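Local coordinates for profilin I (Acanthamoeba castellanii, PDB 1ACF), which binds monomeric actin and the phosphoinositide PIP2, holding back or promoting actin polymerisation according to its concentration, at residues Ala94-Val99 / Asn111-Leu116. Sequence-based numbering, arbitrary orientation.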
ATOM      1  N   ALA A  94      10.030  -4.910   1.983  1.00  7.03           N
ATOM      2  CA  ALA A  94       8.654  -4.732   2.462  1.00  8.73           C
ATOM      3  C   ALA A  94       7.791  -4.016   1.448  1.00  7.95           C
ATOM      4  O   ALA A  94       8.297  -3.507   0.433  1.00  7.98           O
ATOM      5  CB  ALA A  94       8.708  -3.792   3.719  1.00  2.00           C
ATOM      6  N   ILE A  95       6.499  -4.041   1.809  1.00  8.78           N
ATOM      7  CA  ILE A  95       5.506  -3.337   0.976  1.00  8.13           C
ATOM      8  C   ILE A  95       4.653  -2.400   1.868  1.00  3.72           C
ATOM      9  O   ILE A  95       4.120  -2.876   2.848  1.00  2.00           O
ATOM     10  CB  ILE A  95       4.542  -4.253   0.177  1.00  6.56           C
ATOM     11  CG1 ILE A  95       5.334  -5.326  -0.614  1.00  8.45           C
ATOM     12  CG2 ILE A  95       3.776  -3.279  -0.802  1.00  5.39           C
ATOM     13  CD1 ILE A  95       4.502  -6.604  -0.985  1.00  3.47           C
ATOM     14  N   LEU A  96       4.610  -1.174   1.412  1.00  3.25           N
ATOM     15  CA  LEU A  96       3.839  -0.108   2.046  1.00  7.30           C
ATOM     16  C   LEU A  96       2.462  -0.029   1.342  1.00  7.68           C
ATOM     17  O   LEU A  96       2.459  -0.043   0.113  1.00  9.56           O
ATOM     18  CB  LEU A  96       4.451   1.284   2.033  1.00  4.69           C
ATOM     19  CG  LEU A  96       5.817   1.521   2.537  1.00  6.51           C
ATOM     20  CD1 LEU A  96       6.217   2.972   2.607  1.00  5.06           C
ATOM     21  CD2 LEU A  96       5.905   0.885   3.944  1.00 12.43           C
ATOM     22  N   VAL A  97       1.435   0.026   2.208  1.00 10.92           N
ATOM     23  CA  VAL A  97       0.047   0.193   1.723  1.00  9.83           C
ATOM     24  C   VAL A  97      -0.577   1.431   2.413  1.00  7.21           C
ATOM     25  O   VAL A  97      -0.702   1.418   3.651  1.00  8.35           O
ATOM     26  CB  VAL A  97      -0.858  -1.022   1.910  1.00 12.71           C
ATOM     27  CG1 VAL A  97      -2.188  -0.699   1.155  1.00 15.38           C
ATOM     28  CG2 VAL A  97      -0.314  -2.359   1.478  1.00  9.30           C
ATOM     29  N   GLY A  98      -0.936   2.373   1.619  1.00  4.58           N
ATOM     30  CA  GLY A  98      -1.573   3.625   2.064  1.00  5.54           C
ATOM     31  C   GLY A  98      -2.926   3.818   1.364  1.00  4.28           C
ATOM     32  O   GLY A  98      -3.009   4.295   0.208  1.00  2.01           O
ATOM     33  N   VAL A  99      -3.997   3.477   2.119  1.00  5.26           N
ATOM     34  CA  VAL A  99      -5.378   3.630   1.575  1.00  8.68           C
ATOM     35  C   VAL A  99      -5.905   5.071   1.755  1.00  7.02           C
ATOM     36  O   VAL A  99      -5.673   5.650   2.850  1.00  7.25           O
ATOM     37  CB  VAL A  99      -6.310   2.627   2.278  1.00  9.51           C
ATOM     38  CG1 VAL A  99      -7.783   2.924   1.955  1.00 14.03           C
ATOM     39  CG2 VAL A  99      -6.035   1.182   2.012  1.00  6.39           C
ATOM     40  N   ASN A 111       2.422  10.965  -2.854  1.00  8.48           N
ATOM     41  CA  ASN A 111       3.655  11.669  -2.502  1.00  6.70           C
ATOM     42  C   ASN A 111       4.028  11.267  -1.088  1.00  8.14           C
ATOM     43  O   ASN A 111       5.233  11.062  -0.854  1.00 11.90           O
ATOM     44  CB  ASN A 111       3.657  13.172  -2.758  1.00 10.26           C
ATOM     45  CG  ASN A 111       5.076  13.730  -2.755  1.00 12.73           C
ATOM     46  OD1 ASN A 111       5.952  13.128  -3.400  1.00 18.37           O
ATOM     47  ND2 ASN A 111       5.377  14.808  -2.065  1.00 14.45           N
ATOM     48  N   VAL A 112       3.111  11.128  -0.147  1.00  9.50           N
ATOM     49  CA  VAL A 112       3.513  10.703   1.209  1.00  8.43           C
ATOM     50  C   VAL A 112       4.002   9.249   1.273  1.00  7.12           C
ATOM     51  O   VAL A 112       5.006   9.019   1.996  1.00  6.58           O
ATOM     52  CB  VAL A 112       2.419  11.043   2.237  1.00  7.90           C
ATOM     53  CG1 VAL A 112       2.642  10.307   3.540  1.00  7.91           C
ATOM     54  CG2 VAL A 112       2.221  12.543   2.448  1.00  9.19           C
ATOM     55  N   VAL A 113       3.362   8.268   0.675  1.00  4.86           N
ATOM     56  CA  VAL A 113       3.761   6.854   0.727  1.00  5.05           C
ATOM     57  C   VAL A 113       5.113   6.635  -0.003  1.00  2.51           C
ATOM     58  O   VAL A 113       5.994   6.033   0.610  1.00  2.73           O
ATOM     59  CB  VAL A 113       2.701   5.880   0.201  1.00  6.14           C
ATOM     60  CG1 VAL A 113       3.070   4.419   0.461  1.00  4.65           C
ATOM     61  CG2 VAL A 113       1.294   6.182   0.720  1.00 10.67           C
ATOM     62  N   GLU A 114       5.244   7.174  -1.182  1.00  3.83           N
ATOM     63  CA  GLU A 114       6.396   7.196  -2.049  1.00  5.35           C
ATOM     64  C   GLU A 114       7.601   7.809  -1.343  1.00  7.27           C
ATOM     65  O   GLU A 114       8.710   7.235  -1.340  1.00  7.32           O
ATOM     66  CB  GLU A 114       6.141   7.933  -3.357  1.00  8.61           C
ATOM     67  CG  GLU A 114       5.214   7.271  -4.384  1.00  5.12           C
ATOM     68  CD  GLU A 114       5.675   6.057  -5.083  1.00 12.05           C
ATOM     69  OE1 GLU A 114       6.866   5.761  -4.816  1.00 12.52           O
ATOM     70  OE2 GLU A 114       5.078   5.327  -5.882  1.00 11.68           O
ATOM     71  N   LYS A 115       7.439   8.890  -0.604  1.00  6.38           N
ATOM     72  CA  LYS A 115       8.528   9.492   0.165  1.00  6.27           C
ATOM     73  C   LYS A 115       8.907   8.655   1.376  1.00  6.78           C
ATOM     74  O   LYS A 115      10.112   8.682   1.717  1.00  8.30           O
ATOM     75  CB  LYS A 115       8.193  10.880   0.665  1.00  6.38           C
ATOM     76  CG  LYS A 115       8.654  11.968  -0.240  1.00  6.59           C
ATOM     77  CD  LYS A 115       8.903  11.516  -1.654  1.00  6.31           C
ATOM     78  CE  LYS A 115       9.549  12.723  -2.361  1.00  9.44           C
ATOM     79  NZ  LYS A 115       9.505  12.577  -3.838  1.00 12.55           N
ATOM     80  N   LEU A 116       7.977   7.996   2.062  1.00  7.77           N
ATOM     81  CA  LEU A 116       8.276   7.165   3.225  1.00  6.23           C
ATOM     82  C   LEU A 116       9.038   5.896   2.716  1.00  6.05           C
ATOM     83  O   LEU A 116       9.763   5.323   3.499  1.00  8.53           O
ATOM     84  CB  LEU A 116       7.040   6.649   3.983  1.00  4.06           C
ATOM     85  CG  LEU A 116       6.952   6.609   5.473  1.00  2.72           C
ATOM     86  CD1 LEU A 116       6.253   5.395   6.085  1.00  2.73           C
ATOM     87  CD2 LEU A 116       8.258   6.836   6.158  1.00  5.27           C
TER
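Val-113 is the first residue of the helical segment 111-116 to meet strand 94-99, and it does so with both methyl groups. CG1 lies anti to the backbone N (chi1 -172°), which sends it to Leu-96, 3.8 Å from the CB of that leucine. CG2, anti to the carbonyl carbon, reaches instead over the backbone at Gly-98 and stops 4.1 Å from its CA. The valine therefore spans Leu-96 and Gly-98, two residues apart on the same side of the strand, and because Gly-98 has no side chain, the helix backbone can come near: the CA atoms of Gly-98 and Val-113 are 6.4 Å apart. Val-113 also contributes its carbonyl, since CD1 of Leu-96 rests 3.7 Å from Val-113 O, a van der Waals contact with a polar atom.

One residue on, Glu-114 turns from the strand; its carboxylate forms a salt bridge with Arg-75 and hydrogen bonds with Ser-76 and Tyr-78, tying the helix to strand 76-81, beyond strand 84-90 in the sheet, and to Arg-75 just before it. Lys-115, a residue of the actin-binding site, likewise points away from the strand and is exposed, so it lies off the side of the helix that packs on the strand. Leu-116 closes the contact: its CB approaches CD1 of Leu-96 to 4.0 Å, and the two leucine side chains cross at about a right angle. CD1 of Leu-96 thus touches Val-113 O and Leu-116 CB, nearly one helical turn apart.

No hydrogen bond joins the segments; the contact is mainly apolar, with 189 Å² buried in total. Their axes approach to 9.0 Å and run nearly antiparallel, at 163°. Ile-95 and Val-97 touch helix 39-50, which places strand 94-100 between helices in the profilin fold, where the C-terminal helix packs on a central antiparallel sheet.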